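PDB 1N8P: cystathionine gamma-lyase from Saccharomyces cerevisiae, which is a pyridoxal-5'-phosphate-dependent enzyme of the Cys/Met metabolism family, with four copies of the chain in its assembly. Local coordinates for residues T218-K221 against P222-E225; N282-L286 against K287-N291; S320-A323 against S324-L328. All coordinates share one frame; numbering follows the deposited sequence.

Contact 1 (T218-K221 against P222-E225); sequences TNNK and PLYE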
ATOM      1  N   THR A 218     -29.197   3.251   1.472  1.00 41.93           N
ATOM      2  CA  THR A 218     -30.645   3.208   1.678  1.00 41.54           C
ATOM      3  C   THR A 218     -31.000   3.923   2.972  1.00 49.66           C
ATOM      4  O   THR A 218     -30.195   4.023   3.901  1.00 49.44           O
ATOM      5  CB  THR A 218     -31.211   1.804   1.794  1.00 31.86           C
ATOM      6  OG1 THR A 218     -30.637   1.165   2.927  1.00 37.97           O
ATOM      7  CG2 THR A 218     -30.898   0.994   0.569  1.00 44.63           C
ATOM      8  N   ASN A 219     -32.233   4.417   3.006  1.00 57.03           N
ATOM      9  CA  ASN A 219     -32.790   5.144   4.133  1.00 47.25           C
ATOM     10  C   ASN A 219     -33.596   4.178   4.972  1.00 48.98           C
ATOM     11  O   ASN A 219     -33.904   4.450   6.122  1.00 55.35           O
ATOM     12  CB  ASN A 219     -33.679   6.250   3.594  1.00 38.57           C
ATOM     13  CG  ASN A 219     -32.887   7.393   3.037  1.00 32.78           C
ATOM     14  OD1 ASN A 219     -33.309   8.069   2.112  1.00 35.02           O
ATOM     15  ND2 ASN A 219     -31.729   7.630   3.620  1.00 37.85           N
ATOM     16  N   ASN A 220     -33.911   3.035   4.376  1.00 47.85           N
ATOM     17  CA  ASN A 220     -34.702   1.981   4.994  1.00 48.38           C
ATOM     18  C   ASN A 220     -33.894   1.178   6.015  1.00 56.95           C
ATOM     19  O   ASN A 220     -33.164   0.252   5.649  1.00 63.44           O
ATOM     20  CB  ASN A 220     -35.206   1.070   3.880  1.00 47.41           C
ATOM     21  CG  ASN A 220     -36.145   0.015   4.366  1.00 47.82           C
ATOM     22  OD1 ASN A 220     -36.780  -0.673   3.576  1.00 48.67           O
ATOM     23  ND2 ASN A 220     -36.239  -0.129   5.669  1.00 52.86           N
ATOM     24  N   LYS A 221     -34.047   1.500   7.299  1.00 57.78           N
ATOM     25  CA  LYS A 221     -33.289   0.814   8.343  1.00 53.62           C
ATOM     26  C   LYS A 221     -33.434  -0.694   8.438  1.00 54.80           C
ATOM     27  O   LYS A 221     -32.488  -1.371   8.800  1.00 61.59           O
ATOM     28  CB  LYS A 221     -33.604   1.416   9.699  1.00 53.20           C
ATOM     29  CG  LYS A 221     -32.784   0.855  10.836  1.00 54.23           C
ATOM     30  CD  LYS A 221     -33.184   1.559  12.127  1.00 63.73           C
ATOM     31  CE  LYS A 221     -32.523   0.977  13.354  1.00 64.51           C
ATOM     32  NZ  LYS A 221     -33.251   1.415  14.574  1.00 64.74           N
ATOM     33  N   PRO A 222     -34.621  -1.248   8.154  1.00 56.11           N
ATOM     34  CA  PRO A 222     -34.739  -2.709   8.252  1.00 54.72           C
ATOM     35  C   PRO A 222     -34.044  -3.447   7.133  1.00 52.53           C
ATOM     36  O   PRO A 222     -33.475  -4.506   7.355  1.00 55.73           O
ATOM     37  CB  PRO A 222     -36.240  -2.943   8.219  1.00 52.11           C
ATOM     38  CG  PRO A 222     -36.768  -1.751   8.896  1.00 57.30           C
ATOM     39  CD  PRO A 222     -35.948  -0.625   8.283  1.00 60.58           C
ATOM     40  N   LEU A 223     -34.122  -2.875   5.934  1.00 57.01           N
ATOM     41  CA  LEU A 223     -33.517  -3.420   4.715  1.00 53.99           C
ATOM     42  C   LEU A 223     -32.006  -3.293   4.827  1.00 56.30           C
ATOM     43  O   LEU A 223     -31.239  -4.118   4.310  1.00 59.04           O
ATOM     44  CB  LEU A 223     -34.022  -2.635   3.495  1.00 50.59           C
ATOM     45  CG  LEU A 223     -33.580  -3.074   2.101  1.00 50.12           C
ATOM     46  CD1 LEU A 223     -33.746  -4.580   2.002  1.00 50.02           C
ATOM     47  CD2 LEU A 223     -34.391  -2.360   1.015  1.00 39.86           C
ATOM     48  N   TYR A 224     -31.581  -2.253   5.527  1.00 52.92           N
ATOM     49  CA  TYR A 224     -30.171  -2.014   5.718  1.00 52.85           C
ATOM     50  C   TYR A 224     -29.546  -3.023   6.659  1.00 54.83           C
ATOM     51  O   TYR A 224     -28.422  -3.456   6.425  1.00 64.20           O
ATOM     52  CB  TYR A 224     -29.952  -0.608   6.255  1.00 48.90           C
ATOM     53  CG  TYR A 224     -28.636  -0.438   6.957  1.00 46.66           C
ATOM     54  CD1 TYR A 224     -27.436  -0.498   6.266  1.00 43.07           C
ATOM     55  CD2 TYR A 224     -28.592  -0.224   8.327  1.00 52.95           C
ATOM     56  CE1 TYR A 224     -26.219  -0.348   6.931  1.00 41.92           C
ATOM     57  CE2 TYR A 224     -27.380  -0.074   8.999  1.00 49.84           C
ATOM     58  CZ  TYR A 224     -26.203  -0.140   8.296  1.00 45.58           C
ATOM     59  OH  TYR A 224     -25.017  -0.006   8.983  1.00 52.90           O
ATOM     60  N   GLU A 225     -30.270  -3.401   7.716  1.00 55.50           N
ATOM     61  CA  GLU A 225     -29.787  -4.362   8.729  1.00 46.34           C
ATOM     62  C   GLU A 225     -29.769  -5.824   8.286  1.00 38.00           C
ATOM     63  O   GLU A 225     -28.968  -6.613   8.763  1.00 38.62           O
ATOM     64  CB  GLU A 225     -30.615  -4.215  10.003  1.00 49.36           C
ATOM     65  CG  GLU A 225     -30.343  -2.928  10.763  1.00 53.15           C
ATOM     66  CD  GLU A 225     -31.271  -2.766  11.940  1.00 59.07           C
ATOM     67  OE1 GLU A 225     -31.641  -3.798  12.533  1.00 57.71           O
ATOM     68  OE2 GLU A 225     -31.626  -1.616  12.274  1.00 66.74           O
TER
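Asn220 and Leu223 meet on the closely packed side of this short turn. The amide of Asn220 lies against the Leu223 methylene, with Asn220 CG 3.5 Å from Leu223 CB. CG of Asn220 stands anti to its own backbone N (chi1 -174°), beside the carbonyl carbon, and this carries the amide forward to Leu223. The two side chains cross at about a right angle. Beyond CB, Leu223 runs into the protein and packs on Ile196 of strand 196-200. Thr218 is also buried here. Its OG1 comes within 3.8 Å of Tyr224 CB, while the Tyr224 ring leads away and stacks on the ring of Tyr72.

The motif is the start of helix 221-234, directly after strand 214-218, with Asn220 as the N-cap residue. Two successive i to i+4 backbone bonds open the helix. Tyr224 N donates to Asn220 O at 3.0 Å, almost in line with the carbonyl bond. Glu225 N donates to Lys221 O at 3.2 Å, but from above the carbonyl plane, 36° out of it. Lys221 O also sits at the edge of the Tyr224 ring, near its plane, 4.1 Å from Tyr224 CD2.

The solvent side is looser. Lys221 and Glu225 are both exposed, one helical turn apart. Their chains are extended and approach at a slant. The carboxylate lies against the aliphatic part of the lysine, with Glu225 OE2 3.5 Å from Lys221 CD. The charged ends do not close into a salt bridge, since Lys221 NZ is 4.1 Å from Glu225 OE2. Any attraction between them is probably modest. The CG of Glu225 leans back over the helix start, 3.3 Å from Lys221 O.

Contact 2 (N282-L286 against K287-N291); sequences NYPGL and KTHPN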
ATOM      1  N   ASN A 282     -25.768   9.436 -28.821  1.00 42.73           N
ATOM      2  CA  ASN A 282     -26.513   9.285 -27.579  1.00 43.30           C
ATOM      3  C   ASN A 282     -25.830  10.003 -26.412  1.00 39.18           C
ATOM      4  O   ASN A 282     -24.723   9.662 -26.040  1.00 42.69           O
ATOM      5  CB  ASN A 282     -26.669   7.807 -27.198  1.00 44.97           C
ATOM      6  CG  ASN A 282     -27.239   6.962 -28.305  1.00 47.60           C
ATOM      7  OD1 ASN A 282     -28.303   7.242 -28.840  1.00 57.39           O
ATOM      8  ND2 ASN A 282     -26.538   5.904 -28.641  1.00 46.13           N
ATOM      9  N   TYR A 283     -26.498  10.983 -25.825  1.00 41.01           N
ATOM     10  CA  TYR A 283     -25.961  11.704 -24.675  1.00 34.95           C
ATOM     11  C   TYR A 283     -27.159  12.342 -23.983  1.00 31.79           C
ATOM     12  O   TYR A 283     -27.815  13.206 -24.545  1.00 34.70           O
ATOM     13  CB  TYR A 283     -24.959  12.782 -25.122  1.00 36.01           C
ATOM     14  CG  TYR A 283     -24.255  13.450 -23.955  1.00 34.63           C
ATOM     15  CD1 TYR A 283     -23.545  12.687 -23.023  1.00 37.10           C
ATOM     16  CD2 TYR A 283     -24.341  14.826 -23.747  1.00 27.65           C
ATOM     17  CE1 TYR A 283     -22.948  13.266 -21.912  1.00 32.86           C
ATOM     18  CE2 TYR A 283     -23.740  15.419 -22.641  1.00 32.52           C
ATOM     19  CZ  TYR A 283     -23.049  14.628 -21.723  1.00 37.15           C
ATOM     20  OH  TYR A 283     -22.483  15.186 -20.594  1.00 39.95           O
ATOM     21  N   PRO A 284     -27.469  11.915 -22.760  1.00 30.49           N
ATOM     22  CA  PRO A 284     -28.606  12.444 -21.992  1.00 32.54           C
ATOM     23  C   PRO A 284     -28.619  13.961 -21.767  1.00 38.94           C
ATOM     24  O   PRO A 284     -29.599  14.508 -21.257  1.00 42.56           O
ATOM     25  CB  PRO A 284     -28.521  11.672 -20.671  1.00 37.63           C
ATOM     26  CG  PRO A 284     -27.903  10.359 -21.057  1.00 25.62           C
ATOM     27  CD  PRO A 284     -26.812  10.813 -22.039  1.00 31.22           C
ATOM     28  N   GLY A 285     -27.537  14.635 -22.151  1.00 39.23           N
ATOM     29  CA  GLY A 285     -27.445  16.069 -21.967  1.00 34.60           C
ATOM     30  C   GLY A 285     -27.855  16.890 -23.176  1.00 39.45           C
ATOM     31  O   GLY A 285     -27.858  18.136 -23.158  1.00 35.08           O
ATOM     32  N   LEU A 286     -28.187  16.203 -24.253  1.00 35.51           N
ATOM     33  CA  LEU A 286     -28.612  16.906 -25.442  1.00 45.03           C
ATOM     34  C   LEU A 286     -30.133  17.076 -25.362  1.00 48.30           C
ATOM     35  O   LEU A 286     -30.856  16.091 -25.309  1.00 52.48           O
ATOM     36  CB  LEU A 286     -28.207  16.111 -26.677  1.00 42.13           C
ATOM     37  CG  LEU A 286     -26.703  16.045 -26.939  1.00 33.34           C
ATOM     38  CD1 LEU A 286     -26.404  15.240 -28.208  1.00 34.13           C
ATOM     39  CD2 LEU A 286     -26.205  17.444 -27.118  1.00 37.72           C
ATOM     40  N   LYS A 287     -30.611  18.322 -25.335  1.00 52.70           N
ATOM     41  CA  LYS A 287     -32.056  18.613 -25.230  1.00 54.62           C
ATOM     42  C   LYS A 287     -32.926  17.750 -26.150  1.00 53.14           C
ATOM     43  O   LYS A 287     -34.147  17.602 -25.948  1.00 50.62           O
ATOM     44  CB  LYS A 287     -32.323  20.100 -25.518  1.00 49.84           C
ATOM     45  CG  LYS A 287     -31.756  21.024 -24.466  1.00 47.61           C
ATOM     46  CD  LYS A 287     -31.992  22.454 -24.831  1.00 45.54           C
ATOM     47  CE  LYS A 287     -31.218  23.365 -23.914  1.00 51.23           C
ATOM     48  NZ  LYS A 287     -29.747  23.255 -24.105  1.00 41.19           N
ATOM     49  N   THR A 288     -32.272  17.180 -27.145  1.00 43.60           N
ATOM     50  CA  THR A 288     -32.907  16.333 -28.112  1.00 49.46           C
ATOM     51  C   THR A 288     -32.940  14.865 -27.648  1.00 53.50           C
ATOM     52  O   THR A 288     -33.334  13.964 -28.395  1.00 56.95           O
ATOM     53  CB  THR A 288     -32.135  16.434 -29.390  1.00 55.43           C
ATOM     54  OG1 THR A 288     -30.787  15.995 -29.145  1.00 64.98           O
ATOM     55  CG2 THR A 288     -32.110  17.878 -29.863  1.00 50.41           C
ATOM     56  N   HIS A 289     -32.520  14.615 -26.418  1.00 50.19           N
ATOM     57  CA  HIS A 289     -32.524  13.257 -25.912  1.00 51.09           C
ATOM     58  C   HIS A 289     -33.953  12.761 -25.638  1.00 55.55           C
ATOM     59  O   HIS A 289     -34.759  13.417 -24.967  1.00 53.80           O
ATOM     60  CB  HIS A 289     -31.704  13.171 -24.636  1.00 46.04           C
ATOM     61  CG  HIS A 289     -31.503  11.774 -24.144  1.00 45.00           C
ATOM     62  ND1 HIS A 289     -30.543  10.936 -24.664  1.00 42.41           N
ATOM     63  CD2 HIS A 289     -32.117  11.077 -23.158  1.00 44.44           C
ATOM     64  CE1 HIS A 289     -30.567   9.787 -24.017  1.00 34.86           C
ATOM     65  NE2 HIS A 289     -31.512   9.847 -23.097  1.00 45.00           N
ATOM     66  N   PRO A 290     -34.275  11.569 -26.144  1.00 53.74           N
ATOM     67  CA  PRO A 290     -35.592  10.980 -25.970  1.00 51.73           C
ATOM     68  C   PRO A 290     -36.224  11.187 -24.629  1.00 51.65           C
ATOM     69  O   PRO A 290     -37.427  11.338 -24.527  1.00 60.10           O
ATOM     70  CB  PRO A 290     -35.342   9.522 -26.283  1.00 49.38           C
ATOM     71  CG  PRO A 290     -34.431   9.642 -27.441  1.00 50.87           C
ATOM     72  CD  PRO A 290     -33.427  10.687 -26.960  1.00 55.21           C
ATOM     73  N   ASN A 291     -35.439  11.230 -23.581  1.00 52.37           N
ATOM     74  CA  ASN A 291     -36.084  11.382 -22.292  1.00 58.29           C
ATOM     75  C   ASN A 291     -35.599  12.642 -21.582  1.00 53.43           C
ATOM     76  O   ASN A 291     -35.670  12.739 -20.351  1.00 48.31           O
ATOM     77  CB  ASN A 291     -35.802  10.121 -21.451  1.00 68.85           C
ATOM     78  CG  ASN A 291     -35.921   8.806 -22.273  1.00 70.00           C
ATOM     79  OD1 ASN A 291     -37.029   8.331 -22.578  1.00 69.53           O
ATOM     80  ND2 ASN A 291     -34.765   8.226 -22.633  1.00 62.77           N
TER
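His289 lies across the backbone of Pro284 in a loop that contains two successive type I beta turns, Tyr283 to Leu286 and Leu286 to His289. The loop leads from strand 278-282 to helix 292-298. The imidazole is laid flat over Pro284 CA, which sits 3.7 Å from the ring centroid and only 12° off the ring normal. This is a CH-pi contact over the face. The first torsion of His289 explains it: CG is anti to the backbone N (chi1 -172°), which swings the ring back toward the first turn. The opposite face of the same ring is covered by Pro290 CD, offset toward the rim. The imidazole is thus held between two prolines. The side chains of Pro284 and His289 run side by side and point the same way, with Pro284 CG 4.0 Å from His289 CE1. Both also touch Val154.

Each turn has its own backbone bond. Leu286 N donates to Tyr283 O at 3.0 Å. His289 N donates to Leu286 O, but this bond is modelled very short and its exact length is doubtful.

Leu286 has CG beside its backbone N and turned from the carbonyl carbon (chi1 -69°). Its end therefore leaves the second turn and packs on Ala268 of helix 253-271. Tyr283 points away from the second turn as well. Its side chain packs on Ala264, Asn265 and Ala268, and its OH is hydrogen-bonded to Gly305 O. The inner side of the loop is thus fixed to a helix, while Lys287 and Thr288 are exposed at its outer bend. There the hydroxyl of Thr288 turns back over the junction of the two turns, with Thr288 OG1 3.6 Å from Leu286 CB.

Contact 3 (S320-A323 against S324-L328); sequences SKFA and SSTRL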
ATOM      1  N   SER A 320     -14.423  -0.048 -35.420  1.00 65.81           N
ATOM      2  CA  SER A 320     -13.233  -0.713 -34.929  1.00 62.91           C
ATOM      3  C   SER A 320     -12.053   0.216 -35.237  1.00 64.59           C
ATOM      4  O   SER A 320     -11.119   0.339 -34.453  1.00 65.39           O
ATOM      5  CB  SER A 320     -13.060  -2.048 -35.639  1.00 64.80           C
ATOM      6  OG  SER A 320     -12.319  -2.949 -34.839  1.00 63.44           O
ATOM      7  N   LYS A 321     -12.120   0.884 -36.384  1.00 66.27           N
ATOM      8  CA  LYS A 321     -11.088   1.817 -36.821  1.00 61.68           C
ATOM      9  C   LYS A 321     -10.958   2.951 -35.802  1.00 62.67           C
ATOM     10  O   LYS A 321      -9.894   3.159 -35.217  1.00 64.78           O
ATOM     11  CB  LYS A 321     -11.473   2.390 -38.180  1.00 62.67           C
ATOM     12  CG  LYS A 321     -10.488   3.378 -38.757  1.00 65.55           C
ATOM     13  CD  LYS A 321      -9.287   2.666 -39.318  1.00 65.21           C
ATOM     14  CE  LYS A 321      -8.504   3.577 -40.227  1.00 68.06           C
ATOM     15  NZ  LYS A 321      -7.613   2.770 -41.106  1.00 70.00           N
ATOM     16  N   PHE A 322     -12.051   3.686 -35.621  1.00 56.42           N
ATOM     17  CA  PHE A 322     -12.131   4.787 -34.675  1.00 52.13           C
ATOM     18  C   PHE A 322     -11.539   4.333 -33.350  1.00 50.88           C
ATOM     19  O   PHE A 322     -10.654   4.955 -32.803  1.00 51.88           O
ATOM     20  CB  PHE A 322     -13.593   5.161 -34.459  1.00 49.95           C
ATOM     21  CG  PHE A 322     -13.796   6.351 -33.583  1.00 44.23           C
ATOM     22  CD1 PHE A 322     -13.737   7.619 -34.110  1.00 39.61           C
ATOM     23  CD2 PHE A 322     -14.056   6.201 -32.228  1.00 40.80           C
ATOM     24  CE1 PHE A 322     -13.933   8.724 -33.306  1.00 44.30           C
ATOM     25  CE2 PHE A 322     -14.252   7.306 -31.421  1.00 37.15           C
ATOM     26  CZ  PHE A 322     -14.191   8.567 -31.964  1.00 36.46           C
ATOM     27  N   ALA A 323     -12.030   3.222 -32.840  1.00 48.87           N
ATOM     28  CA  ALA A 323     -11.554   2.711 -31.582  1.00 49.63           C
ATOM     29  C   ALA A 323     -10.038   2.563 -31.497  1.00 53.03           C
ATOM     30  O   ALA A 323      -9.507   2.296 -30.420  1.00 55.77           O
ATOM     31  CB  ALA A 323     -12.228   1.384 -31.292  1.00 49.85           C
ATOM     32  N   SER A 324      -9.332   2.728 -32.610  1.00 53.04           N
ATOM     33  CA  SER A 324      -7.881   2.589 -32.582  1.00 57.38           C
ATOM     34  C   SER A 324      -7.129   3.819 -33.076  1.00 59.92           C
ATOM     35  O   SER A 324      -6.026   4.104 -32.637  1.00 63.12           O
ATOM     36  CB  SER A 324      -7.465   1.383 -33.411  1.00 62.56           C
ATOM     37  OG  SER A 324      -8.131   0.211 -32.976  1.00 66.88           O
ATOM     38  N   SER A 325      -7.735   4.542 -33.997  1.00 60.99           N
ATOM     39  CA  SER A 325      -7.124   5.725 -34.558  1.00 58.17           C
ATOM     40  C   SER A 325      -6.951   6.803 -33.502  1.00 54.50           C
ATOM     41  O   SER A 325      -6.168   7.724 -33.684  1.00 57.83           O
ATOM     42  CB  SER A 325      -8.002   6.243 -35.705  1.00 60.08           C
ATOM     43  OG  SER A 325      -8.355   5.184 -36.590  1.00 54.46           O
ATOM     44  N   THR A 326      -7.679   6.676 -32.396  1.00 55.74           N
ATOM     45  CA  THR A 326      -7.642   7.649 -31.291  1.00 53.85           C
ATOM     46  C   THR A 326      -6.339   7.647 -30.510  1.00 55.83           C
ATOM     47  O   THR A 326      -5.817   6.597 -30.134  1.00 58.44           O
ATOM     48  CB  THR A 326      -8.728   7.392 -30.260  1.00 49.48           C
ATOM     49  OG1 THR A 326      -8.695   6.006 -29.908  1.00 53.39           O
ATOM     50  CG2 THR A 326     -10.098   7.786 -30.790  1.00 42.84           C
ATOM     51  N   ARG A 327      -5.841   8.843 -30.230  1.00 53.31           N
ATOM     52  CA  ARG A 327      -4.596   8.993 -29.515  1.00 48.28           C
ATOM     53  C   ARG A 327      -4.819   9.175 -28.025  1.00 50.70           C
ATOM     54  O   ARG A 327      -4.187   8.499 -27.198  1.00 47.77           O
ATOM     55  CB  ARG A 327      -3.841  10.191 -30.063  1.00 44.63           C
ATOM     56  CG  ARG A 327      -2.568  10.483 -29.325  1.00 42.59           C
ATOM     57  CD  ARG A 327      -1.837  11.618 -29.962  1.00 37.55           C
ATOM     58  NE  ARG A 327      -2.512  12.896 -29.792  1.00 35.28           N
ATOM     59  CZ  ARG A 327      -2.303  13.693 -28.755  1.00 31.23           C
ATOM     60  NH1 ARG A 327      -1.454  13.317 -27.823  1.00 29.93           N
ATOM     61  NH2 ARG A 327      -2.890  14.877 -28.670  1.00 16.90           N
ATOM     62  N   LEU A 328      -5.728  10.084 -27.693  1.00 47.19           N
ATOM     63  CA  LEU A 328      -6.037  10.395 -26.307  1.00 44.38           C
ATOM     64  C   LEU A 328      -7.012   9.421 -25.634  1.00 43.67           C
ATOM     65  O   LEU A 328      -6.841   9.105 -24.459  1.00 45.66           O
ATOM     66  CB  LEU A 328      -6.552  11.834 -26.220  1.00 44.56           C
ATOM     67  CG  LEU A 328      -5.528  12.897 -26.633  1.00 39.29           C
ATOM     68  CD1 LEU A 328      -6.066  14.282 -26.333  1.00 32.15           C
ATOM     69  CD2 LEU A 328      -4.220  12.649 -25.878  1.00 36.15           C
TER
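Ser325 has its hydroxyl beside its own backbone N (chi1 -48°), and this turns OG back onto Lys321 O, 2.9 Å away. The bend at chi2 of Lys321 (77°) lays its outer chain alongside the same hydroxyl, with Lys321 CD 3.8 Å from Ser325 OG. The site is the C-terminal end of helix 316-325. Ser325 grips Lys321 O twice. Its N donates nearly in line with the carbonyl at 2.8 Å, and its OG comes from well above the carbonyl plane. The side chain therefore adds a bond to the usual helical one. The next step is weaker: Thr326 N reaches Phe322 O at 3.5 Å, as Thr326 leaves helical geometry.

Phe322 is buried and meets Phe310 edge-to-face. It also packs on Ala387 of helix 377-392. Beyond the helix end, Arg327 forms a salt bridge with Asp6 of a second subunit. On another side, Ser320 and Ala323 pack on Pro40 of a third subunit. Back within the turn, the methyl of Thr326 sits over one face of the Phe322 ring, toward its rim, with Thr326 CG2 4.2 Å from Phe322 CE2.

In the fold
The three contacts follow in series along the chain. Contact 1 joins strand 214-218 of the seven-stranded mixed sheet to helix 221-234. Contact 2 leaves strand 278-282, an outermost strand of the five-stranded sheet within this chain. Contact 3 ends helix 316-325, which follows strand 307-312 of that same sheet. Contacts 2 and 3 therefore both adjoin the five-stranded sheet, with centres 25 Å apart and nearest atoms about 12 Å apart. Contact 1 adjoins the other sheet. Its centre is 34 Å from that of contact 2 and 45 Å from that of contact 3, on the opposite side of the chain's centre from contact 3. Of the three, only contact 3 touches other subunits.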